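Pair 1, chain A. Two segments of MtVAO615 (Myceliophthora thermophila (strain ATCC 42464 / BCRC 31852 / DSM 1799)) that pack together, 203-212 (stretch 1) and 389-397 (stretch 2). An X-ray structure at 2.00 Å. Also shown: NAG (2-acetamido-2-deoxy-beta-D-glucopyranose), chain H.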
# COMPACT_ATOMS: atom_id res chain seq x y z
N GLY A 203 5.61 -1.65 -9.06
CA GLY A 203 4.59 -1.29 -10.05
C GLY A 203 5.12 -0.96 -11.43
O GLY A 203 4.65 -1.52 -12.42
N PHE A 204 6.14 -0.09 -11.48
CA PHE A 204 6.78 0.34 -12.74
C PHE A 204 7.48 -0.78 -13.52
O PHE A 204 7.50 -0.76 -14.76
CB PHE A 204 7.72 1.54 -12.52
CG PHE A 204 9.00 1.22 -11.77
CD1 PHE A 204 9.05 1.27 -10.37
CD2 PHE A 204 10.17 0.91 -12.48
CE1 PHE A 204 10.24 0.99 -9.69
CE2 PHE A 204 11.36 0.63 -11.80
CZ PHE A 204 11.40 0.67 -10.40
N GLU A 205 8.04 -1.74 -12.79
CA GLU A 205 8.64 -2.93 -13.36
C GLU A 205 7.56 -3.87 -13.92
O GLU A 205 7.67 -4.33 -15.07
CB GLU A 205 9.54 -3.62 -12.33
CG GLU A 205 10.90 -2.93 -12.17
CD GLU A 205 11.57 -3.14 -10.82
OE1 GLU A 205 10.90 -3.60 -9.86
OE2 GLU A 205 12.77 -2.83 -10.71
N ALA A 206 6.52 -4.11 -13.12
CA ALA A 206 5.36 -4.89 -13.58
C ALA A 206 4.74 -4.30 -14.86
O ALA A 206 4.42 -5.06 -15.78
CB ALA A 206 4.32 -5.00 -12.47
N TYR A 207 4.62 -2.98 -14.93
CA TYR A 207 4.01 -2.29 -16.09
C TYR A 207 4.88 -2.33 -17.33
O TYR A 207 4.35 -2.53 -18.43
CB TYR A 207 3.65 -0.84 -15.77
CG TYR A 207 2.64 -0.65 -14.65
CD1 TYR A 207 1.76 -1.68 -14.28
CD2 TYR A 207 2.57 0.56 -13.96
CE1 TYR A 207 0.85 -1.51 -13.25
CE2 TYR A 207 1.65 0.74 -12.92
CZ TYR A 207 0.80 -0.30 -12.58
OH TYR A 207 -0.10 -0.13 -11.56
N ALA A 208 6.19 -2.12 -17.16
CA ALA A 208 7.16 -2.27 -18.25
C ALA A 208 7.10 -3.69 -18.83
O ALA A 208 7.08 -3.86 -20.05
CB ALA A 208 8.57 -1.91 -17.80
N MET A 209 7.05 -4.69 -17.95
CA MET A 209 7.02 -6.10 -18.32
C MET A 209 5.71 -6.49 -19.03
O MET A 209 5.75 -7.16 -20.08
CB MET A 209 7.29 -6.98 -17.09
CG MET A 209 7.33 -8.47 -17.38
SD MET A 209 5.76 -9.26 -17.00
CE MET A 209 5.94 -10.80 -17.90
N ALA A 210 4.58 -6.08 -18.47
CA ALA A 210 3.28 -6.34 -19.08
C ALA A 210 3.15 -5.65 -20.43
O ALA A 210 2.73 -6.29 -21.40
CB ALA A 210 2.13 -5.95 -18.15
N ASN A 211 3.52 -4.36 -20.50
CA ASN A 211 3.44 -3.60 -21.76
C ASN A 211 4.20 -4.28 -22.91
O ASN A 211 3.70 -4.33 -24.03
CB ASN A 211 3.92 -2.15 -21.60
CG ASN A 211 4.00 -1.44 -22.94
OD1 ASN A 211 2.99 -0.95 -23.45
ND2 ASN A 211 5.20 -1.41 -23.52
N SER A 212 5.41 -4.77 -22.62
CA SER A 212 6.30 -5.35 -23.64
C SER A 212 5.70 -6.58 -24.32
O SER A 212 6.12 -6.94 -25.41
CB SER A 212 7.67 -5.68 -23.05
OG SER A 212 7.57 -6.67 -22.05
N THR A 389 -2.72 4.89 -26.82
CA THR A 389 -2.55 3.67 -27.63
C THR A 389 -2.59 2.41 -26.77
O THR A 389 -3.09 1.37 -27.19
CB THR A 389 -1.22 3.72 -28.40
OG1 THR A 389 -1.07 5.01 -28.99
CG2 THR A 389 -1.18 2.65 -29.51
N ASN A 390 -2.06 2.53 -25.55
CA ASN A 390 -1.91 1.41 -24.64
C ASN A 390 -2.14 1.88 -23.21
O ASN A 390 -2.34 3.08 -22.97
CB ASN A 390 -0.51 0.82 -24.80
CG ASN A 390 0.58 1.85 -24.58
OD1 ASN A 390 0.96 2.13 -23.45
ND2 ASN A 390 1.06 2.43 -25.67
N TYR A 391 -2.12 0.95 -22.26
CA TYR A 391 -2.31 1.29 -20.85
C TYR A 391 -1.14 2.02 -20.22
O TYR A 391 -1.36 2.99 -19.48
CB TYR A 391 -2.63 0.05 -20.03
CG TYR A 391 -2.80 0.33 -18.55
CD1 TYR A 391 -3.78 1.20 -18.08
CD2 TYR A 391 -1.98 -0.31 -17.61
CE1 TYR A 391 -3.94 1.46 -16.72
CE2 TYR A 391 -2.13 -0.07 -16.25
CZ TYR A 391 -3.11 0.80 -15.81
OH TYR A 391 -3.25 1.02 -14.47
N TYR A 392 0.09 1.54 -20.48
CA TYR A 392 1.32 2.13 -19.94
C TYR A 392 1.33 3.64 -20.19
O TYR A 392 1.48 4.42 -19.24
CB TYR A 392 2.57 1.45 -20.54
CG TYR A 392 3.90 1.81 -19.87
CD1 TYR A 392 4.56 3.01 -20.18
CD2 TYR A 392 4.50 0.94 -18.95
CE1 TYR A 392 5.78 3.34 -19.58
CE2 TYR A 392 5.72 1.26 -18.34
CZ TYR A 392 6.35 2.46 -18.67
OH TYR A 392 7.55 2.79 -18.07
N ASP A 393 1.11 4.04 -21.45
CA ASP A 393 1.01 5.44 -21.85
C ASP A 393 -0.03 6.22 -21.08
O ASP A 393 0.26 7.33 -20.63
CB ASP A 393 0.72 5.57 -23.34
CG ASP A 393 1.92 5.27 -24.19
OD1 ASP A 393 2.99 4.90 -23.64
OD2 ASP A 393 1.80 5.42 -25.42
N HIS A 394 -1.23 5.64 -20.95
CA HIS A 394 -2.32 6.24 -20.17
C HIS A 394 -1.90 6.47 -18.72
O HIS A 394 -2.07 7.58 -18.19
CB HIS A 394 -3.58 5.39 -20.24
CG HIS A 394 -4.63 5.78 -19.24
ND1 HIS A 394 -5.55 6.77 -19.48
CD2 HIS A 394 -4.92 5.29 -18.01
CE1 HIS A 394 -6.36 6.89 -18.44
NE2 HIS A 394 -5.99 6.00 -17.53
N PHE A 395 -1.37 5.41 -18.10
CA PHE A 395 -0.93 5.45 -16.71
C PHE A 395 0.04 6.62 -16.45
O PHE A 395 -0.18 7.42 -15.54
CB PHE A 395 -0.29 4.13 -16.28
CG PHE A 395 -0.01 4.05 -14.81
CD1 PHE A 395 1.19 4.55 -14.29
CD2 PHE A 395 -0.95 3.52 -13.94
CE1 PHE A 395 1.44 4.52 -12.92
CE2 PHE A 395 -0.71 3.47 -12.57
CZ PHE A 395 0.49 3.98 -12.06
N PHE A 396 1.10 6.70 -17.26
CA PHE A 396 2.16 7.69 -17.01
C PHE A 396 1.87 9.10 -17.54
O PHE A 396 2.52 10.06 -17.11
CB PHE A 396 3.55 7.16 -17.40
CG PHE A 396 4.07 6.11 -16.44
CD1 PHE A 396 4.45 6.46 -15.14
CD2 PHE A 396 4.17 4.78 -16.83
CE1 PHE A 396 4.93 5.49 -14.25
CE2 PHE A 396 4.65 3.81 -15.94
CZ PHE A 396 5.03 4.17 -14.66
N THR A 397 0.87 9.23 -18.42
CA THR A 397 0.32 10.55 -18.75
C THR A 397 -0.23 11.18 -17.47
O THR A 397 0.10 12.32 -17.14
CB THR A 397 -0.80 10.48 -19.81
OG1 THR A 397 -0.33 9.77 -20.96
CG2 THR A 397 -1.23 11.88 -20.25
C1 NAG H . 5.48 -0.85 -24.82
C2 NAG H . 6.61 0.12 -25.23
C3 NAG H . 6.75 0.29 -26.76
C4 NAG H . 6.69 -1.04 -27.53
C5 NAG H . 5.42 -1.80 -27.12
C6 NAG H . 5.31 -3.15 -27.84
C7 NAG H . 7.15 1.91 -23.61
C8 NAG H . 6.79 3.29 -23.17
N2 NAG H . 6.42 1.43 -24.63
O3 NAG H . 8.00 0.93 -27.04
O4 NAG H . 6.74 -0.81 -28.95
O5 NAG H . 5.46 -2.00 -25.70
O6 NAG H . 4.55 -4.08 -27.07
O7 NAG H . 8.05 1.27 -23.06
O HOH W 1 8.30 1.42 -16.11
O HOH W 2 -2.67 -1.15 -13.09
O HOH W 3 0.46 -0.95 -21.72

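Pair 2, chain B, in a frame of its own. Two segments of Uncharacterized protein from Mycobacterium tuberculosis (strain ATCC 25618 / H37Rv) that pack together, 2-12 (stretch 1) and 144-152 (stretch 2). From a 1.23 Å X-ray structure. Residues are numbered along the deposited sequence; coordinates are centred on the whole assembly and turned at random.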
# COMPACT_ATOMS: atom_id res chain seq x y z
N GLY B 2 -11.65 0.87 -27.15
CA GLY B 2 -10.31 0.93 -26.59
C GLY B 2 -9.79 -0.41 -26.10
O GLY B 2 -8.96 -1.05 -26.75
N LEU B 3 -10.28 -0.83 -24.94
CA LEU B 3 -9.74 -2.01 -24.27
C LEU B 3 -10.19 -3.29 -24.95
O LEU B 3 -11.33 -3.41 -25.41
CB LEU B 3 -10.18 -2.02 -22.81
CG LEU B 3 -9.56 -0.92 -21.95
CD1 LEU B 3 -10.28 -0.82 -20.61
CD2 LEU B 3 -8.08 -1.20 -21.74
N THR B 4 -9.28 -4.26 -25.01
CA THR B 4 -9.54 -5.58 -25.57
C THR B 4 -8.79 -6.61 -24.73
O THR B 4 -7.87 -6.27 -23.99
CB THR B 4 -9.00 -5.71 -27.01
OG1 THR B 4 -7.57 -5.59 -26.98
CG2 THR B 4 -9.59 -4.64 -27.92
N ARG B 5 -9.18 -7.88 -24.88
CA ARG B 5 -8.47 -8.96 -24.21
C ARG B 5 -7.00 -8.99 -24.60
O ARG B 5 -6.13 -9.24 -23.76
CB ARG B 5 -9.12 -10.31 -24.52
CG ARG B 5 -8.39 -11.50 -23.91
CD ARG B 5 -9.28 -12.73 -23.75
NE ARG B 5 -9.47 -13.09 -22.35
CZ ARG B 5 -10.38 -13.95 -21.90
NH1 ARG B 5 -11.21 -14.55 -22.75
NH2 ARG B 5 -10.47 -14.21 -20.61
N ALA B 6 -6.69 -8.72 -25.88
CA ALA B 6 -5.30 -8.76 -26.31
C ALA B 6 -4.48 -7.66 -25.64
O ALA B 6 -3.31 -7.88 -25.31
CB ALA B 6 -5.22 -8.66 -27.84
N LEU B 7 -5.08 -6.49 -25.43
CA LEU B 7 -4.35 -5.42 -24.76
C LEU B 7 -4.12 -5.75 -23.29
O LEU B 7 -3.03 -5.51 -22.75
CB LEU B 7 -5.10 -4.10 -24.89
CG LEU B 7 -4.95 -3.37 -26.23
CD1 LEU B 7 -5.83 -2.14 -26.29
CD2 LEU B 7 -3.50 -3.00 -26.47
N VAL B 8 -5.12 -6.33 -22.63
CA VAL B 8 -4.95 -6.72 -21.23
C VAL B 8 -3.93 -7.85 -21.11
O VAL B 8 -3.09 -7.84 -20.20
CB VAL B 8 -6.31 -7.07 -20.60
CG1 VAL B 8 -6.13 -7.57 -19.14
CG2 VAL B 8 -7.24 -5.87 -20.65
N ALA B 9 -3.96 -8.81 -22.03
CA ALA B 9 -2.97 -9.88 -22.01
C ALA B 9 -1.55 -9.34 -22.20
O ALA B 9 -0.61 -9.82 -21.56
CB ALA B 9 -3.30 -10.93 -23.08
N ARG B 10 -1.38 -8.34 -23.07
CA ARG B 10 -0.07 -7.73 -23.23
C ARG B 10 0.35 -6.97 -21.97
O ARG B 10 1.52 -7.00 -21.58
CB ARG B 10 -0.08 -6.78 -24.44
CG ARG B 10 1.25 -6.09 -24.71
CD ARG B 10 1.26 -5.40 -26.08
NE ARG B 10 0.80 -6.32 -27.12
CZ ARG B 10 -0.30 -6.16 -27.84
NH1 ARG B 10 -1.07 -5.10 -27.65
NH2 ARG B 10 -0.63 -7.07 -28.75
N HIS B 11 -0.60 -6.27 -21.34
CA HIS B 11 -0.37 -5.62 -20.06
C HIS B 11 0.11 -6.61 -19.00
O HIS B 11 0.86 -6.24 -18.08
CB HIS B 11 -1.68 -4.95 -19.65
CG HIS B 11 -1.56 -4.03 -18.49
ND1 HIS B 11 -0.70 -2.96 -18.46
CD2 HIS B 11 -2.24 -4.00 -17.32
CE1 HIS B 11 -0.84 -2.31 -17.32
NE2 HIS B 11 -1.77 -2.92 -16.61
N ALA B 12 -0.32 -7.87 -19.10
CA ALA B 12 0.13 -8.95 -18.24
C ALA B 12 1.43 -9.58 -18.74
O ALA B 12 1.80 -10.66 -18.26
CB ALA B 12 -0.96 -10.03 -18.12
N GLN B 144 3.07 6.55 -16.67
CA GLN B 144 2.40 6.29 -17.94
C GLN B 144 2.75 4.90 -18.46
O GLN B 144 3.92 4.53 -18.56
CB GLN B 144 2.80 7.34 -18.97
CG GLN B 144 2.19 8.70 -18.70
CD GLN B 144 2.63 9.76 -19.70
OE1 GLN B 144 3.49 9.51 -20.55
NE2 GLN B 144 2.05 10.95 -19.59
N LEU B 145 1.72 4.12 -18.78
CA LEU B 145 1.87 2.77 -19.30
C LEU B 145 1.11 2.66 -20.62
O LEU B 145 0.14 3.38 -20.83
CB LEU B 145 1.31 1.74 -18.30
CG LEU B 145 1.93 1.76 -16.90
CD1 LEU B 145 1.31 0.66 -16.04
CD2 LEU B 145 3.44 1.61 -16.96
N PRO B 146 1.54 1.77 -21.52
CA PRO B 146 0.91 1.70 -22.85
C PRO B 146 -0.61 1.53 -22.84
O PRO B 146 -1.31 2.19 -23.61
CB PRO B 146 1.63 0.52 -23.51
CG PRO B 146 2.99 0.55 -22.90
CD PRO B 146 2.76 0.94 -21.44
N ILE B 147 -1.14 0.65 -21.99
CA ILE B 147 -2.57 0.39 -22.01
C ILE B 147 -3.38 1.63 -21.64
O ILE B 147 -4.55 1.72 -22.00
CB ILE B 147 -2.92 -0.82 -21.12
CG1 ILE B 147 -4.30 -1.39 -21.48
CG2 ILE B 147 -2.80 -0.44 -19.62
CD1 ILE B 147 -4.53 -2.82 -21.03
N HIS B 148 -2.78 2.59 -20.93
CA HIS B 148 -3.53 3.79 -20.57
C HIS B 148 -4.02 4.55 -21.79
O HIS B 148 -5.01 5.28 -21.71
CB HIS B 148 -2.68 4.73 -19.71
CG HIS B 148 -2.23 4.14 -18.41
ND1 HIS B 148 -1.27 4.73 -17.63
CD2 HIS B 148 -2.62 3.03 -17.75
CE1 HIS B 148 -1.08 4.01 -16.54
NE2 HIS B 148 -1.89 2.96 -16.59
N LYS B 149 -3.34 4.38 -22.93
CA LYS B 149 -3.78 5.06 -24.16
C LYS B 149 -5.14 4.57 -24.64
O LYS B 149 -5.78 5.26 -25.44
CB LYS B 149 -2.73 4.86 -25.26
CG LYS B 149 -1.40 5.53 -24.98
CD LYS B 149 -0.52 5.56 -26.22
CE LYS B 149 0.34 4.31 -26.31
NZ LYS B 149 0.13 3.55 -27.57
N ALA B 150 -5.59 3.42 -24.17
CA ALA B 150 -6.87 2.87 -24.61
C ALA B 150 -8.04 3.25 -23.72
O ALA B 150 -9.17 2.84 -23.99
CB ALA B 150 -6.79 1.35 -24.72
N TYR B 151 -7.81 4.04 -22.66
CA TYR B 151 -8.84 4.25 -21.65
C TYR B 151 -9.94 5.20 -22.13
O TYR B 151 -11.11 5.03 -21.75
CB TYR B 151 -8.23 4.80 -20.36
CG TYR B 151 -7.46 3.79 -19.53
CD1 TYR B 151 -7.31 2.47 -19.94
CD2 TYR B 151 -6.90 4.17 -18.32
CE1 TYR B 151 -6.61 1.55 -19.17
CE2 TYR B 151 -6.20 3.26 -17.55
CZ TYR B 151 -6.07 1.96 -17.96
OH TYR B 151 -5.37 1.07 -17.17
N GLY B 152 -9.59 6.22 -22.90
CA GLY B 152 -10.56 7.22 -23.28
C GLY B 152 -10.74 8.35 -22.28
O GLY B 152 -11.62 9.21 -22.48
O HOH W 4 -11.57 1.62 -23.29
O HOH W 5 0.44 -1.34 -20.56

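Pair 1 and pair 2 place a helix against a second, helical or 3-10 segment in nearly the same way: the N, CA and C atoms of 14 central residues superpose with an RMSD of 0.9 Å. The match is tightest along the first stretch, where the CA atoms of Glu A205 to Ala A210 fall within 0.3 Å of those of Arg B5 to Arg B10. The second stretch drifts further, to 1.7 Å between the CA atoms of Phe A395 and Ala B150. There the secondary structure differs as well, since pair 1 has a helix from Tyr A391 onward, running at 149° to its partner, whereas pair 2 has a 3-10 segment from Pro B146 to Ala B150. The buried areas are nevertheless similar, 367 and 395 Å², and no direct hydrogen bond crosses either contact.

The central match is Tyr A392 with Ile B147, each pointing toward the first helix. Tyr A392 presents its ring edge to the helix backbone, with CD2 3.5 Å from Tyr A207 O and CE2 3.6 Å from Ala A208 N. Ile B147 reaches the equivalent turn with an aliphatic tip, its CD1 lying 3.5 Å from Leu B7 O and 4.1 Å from Val B8 CG2. A flat ring and a branched chain thus cover the same piece of helix.

Around this center the bulk is distributed differently. In pair 1 Tyr A207 supplies much of the contact from the first helix. The edge of its ring meets the face of Phe A395, with Tyr A207 CE2 3.5 Å from Phe A395 CZ, while its own face receives the edge of Tyr A391. Its counterpart Leu B7 is smaller, and Phe A395 is matched by Ala B150; Leu B7 CD1 and Ala B150 CB still meet at 3.9 Å. Leu B3, which has no matched position in pair 1, adds a further apolar contact, its CD2 lying 3.8 Å from Ile B147 CG1 and 4.0 Å from Tyr B151 CE1. Beside it the chain comes very close, with Gly B2 CA 3.4 Å from Ala B150 O in a CA-H...O contact; an ideal CB on this glycine would clash with that oxygen.

Asn A211 and His B11 also coincide, but serve different surroundings. Asn A211 carries the glycan, its ND2 bonded to NAG C1 at 1.4 Å, and the sugar's C8 comes within 3.7 Å of Tyr A392 CE1. His B11 instead lays its ring face against Ile B147, whose CG2 is 3.7 Å from the ring centroid. Both positions nevertheless use water to reach the backbone of the central residue: water 3 donates to Asn A211 OD1 (3.1 Å) and accepts from Tyr A392 N (2.8 Å), while water 5 bonds to His B11 ND1 (2.9 Å) and accepts from Ile B147 N (2.9 Å). In both pairs a water thus links the side chain at this position to the backbone amide of the central residue.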